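Malonyl CoA:acyl carrier protein malonyltransferase (Streptomyces coelicolor, PDB 1NM2) probably catalyses the transfer of the malonyl group from malonyl-CoA to holo-acyl carrier protein, supplying malonyl-ACP for fatty acid biosynthesis. Local coordinates at residues L213-A216 against A217-L220. Residues are numbered along the deposited sequence; the frame is centred on the assembly and turned at random.
Sequences LAEA and AKAL
E215 and K218 form a salt bridge three residues apart on the surface. K218 NZ lies 3.1 Å from E215 OE1, which it meets on the syn side, 19° out of the carboxylate plane. A weak second bond joins K218 NZ to E215 OE2 at 3.2 Å, so both oxygens share the ammonium group. The two side chains run side by side and point the same way. E215 bends at chi2 (-56°), which folds its carboxylate toward the lysine. K218 is extended beyond CG. Its CE sits 3.4 Å from E215 OE2.

A217 N donates to L213 O at 3.0 Å, a bond of the alpha-helical kind. K218 N bonds to E215 O at 3.1 Å and A219 N to A216 O at 3.2 Å, each three residues back. In both, the donor stands above the carbonyl plane. K218 CB passes close to E215 O as a consequence of the first of these. L220 N then bonds to A217 O and closes a type I beta turn from A217 to L220.

L213, A217 and L220 pack against neighbouring helices and a loop. L213 touches L119 and R123 of helix 113-132, A217 touches L245 and V249 of helix 241-251, and L220 touches A115 of helix 113-132 and L111 of the loop.

At the C-terminal part of helix 207-217 the chain passes through a type I turn into the loop before strand 228-229. There the ammonium group probably offsets the carboxylate charge, which would otherwise sit unfavourably near the C-terminal part of a helix.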
loop_
_atom_site.group_PDB
_atom_site.type_symbol
_atom_site.label_atom_id
_atom_site.label_comp_id
_atom_site.label_asym_id
_atom_site.label_seq_id
_atom_site.Cartn_x
_atom_site.Cartn_y
_atom_site.Cartn_z
ATOM N N LEU A 213 -10.311 3.111 13.487
ATOM C CA LEU A 213 -8.864 2.987 13.386
ATOM C C LEU A 213 -8.160 3.874 14.414
ATOM O O LEU A 213 -7.092 3.519 14.919
ATOM C CB LEU A 213 -8.397 3.341 11.973
ATOM C CG LEU A 213 -6.924 3.056 11.672
ATOM C CD1 LEU A 213 -6.604 1.595 11.965
ATOM C CD2 LEU A 213 -6.629 3.395 10.216
ATOM N N ALA A 214 -8.756 5.026 14.719
ATOM C CA ALA A 214 -8.187 5.940 15.711
ATOM C C ALA A 214 -8.187 5.282 17.091
ATOM O O ALA A 214 -7.274 5.507 17.886
ATOM C CB ALA A 214 -8.981 7.240 15.758
ATOM N N GLU A 215 -9.217 4.486 17.380
ATOM C CA GLU A 215 -9.293 3.800 18.670
ATOM C C GLU A 215 -8.138 2.811 18.799
ATOM O O GLU A 215 -7.519 2.708 19.852
ATOM C CB GLU A 215 -10.616 3.045 18.820
ATOM C CG GLU A 215 -11.826 3.918 19.101
ATOM C CD GLU A 215 -11.652 4.799 20.333
ATOM O OE1 GLU A 215 -11.273 4.287 21.409
ATOM O OE2 GLU A 215 -11.906 6.014 20.222
ATOM N N ALA A 216 -7.849 2.086 17.724
ATOM C CA ALA A 216 -6.752 1.125 17.746
ATOM C C ALA A 216 -5.414 1.854 17.898
ATOM O O ALA A 216 -4.497 1.363 18.561
ATOM C CB ALA A 216 -6.759 0.303 16.477
ATOM N N ALA A 217 -5.308 3.028 17.286
ATOM C CA ALA A 217 -4.078 3.814 17.356
ATOM C C ALA A 217 -3.781 4.294 18.780
ATOM O O ALA A 217 -2.658 4.708 19.077
ATOM C CB ALA A 217 -4.158 5.009 16.400
ATOM N N LYS A 218 -4.785 4.235 19.653
ATOM C CA LYS A 218 -4.623 4.659 21.048
ATOM C C LYS A 218 -3.688 3.744 21.830
ATOM O O LYS A 218 -3.003 4.184 22.754
ATOM C CB LYS A 218 -5.969 4.669 21.778
ATOM C CG LYS A 218 -6.912 5.790 21.401
ATOM C CD LYS A 218 -8.137 5.750 22.307
ATOM C CE LYS A 218 -9.107 6.868 21.987
ATOM N NZ LYS A 218 -10.295 6.809 22.874
ATOM N N ALA A 219 -3.679 2.466 21.469
ATOM C CA ALA A 219 -2.846 1.486 22.154
ATOM C C ALA A 219 -1.399 1.529 21.690
ATOM O O ALA A 219 -0.570 0.745 22.155
ATOM C CB ALA A 219 -3.414 0.085 21.936
ATOM N N LEU A 220 -1.098 2.444 20.776
ATOM C CA LEU A 220 0.250 2.554 20.240
ATOM C C LEU A 220 0.996 3.789 20.721
ATOM O O LEU A 220 0.396 4.799 21.092
ATOM C CB LEU A 220 0.206 2.577 18.709
ATOM C CG LEU A 220 -0.516 1.419 18.018
ATOM C CD1 LEU A 220 -0.508 1.639 16.514
ATOM C CD2 LEU A 220 0.164 0.105 18.376
#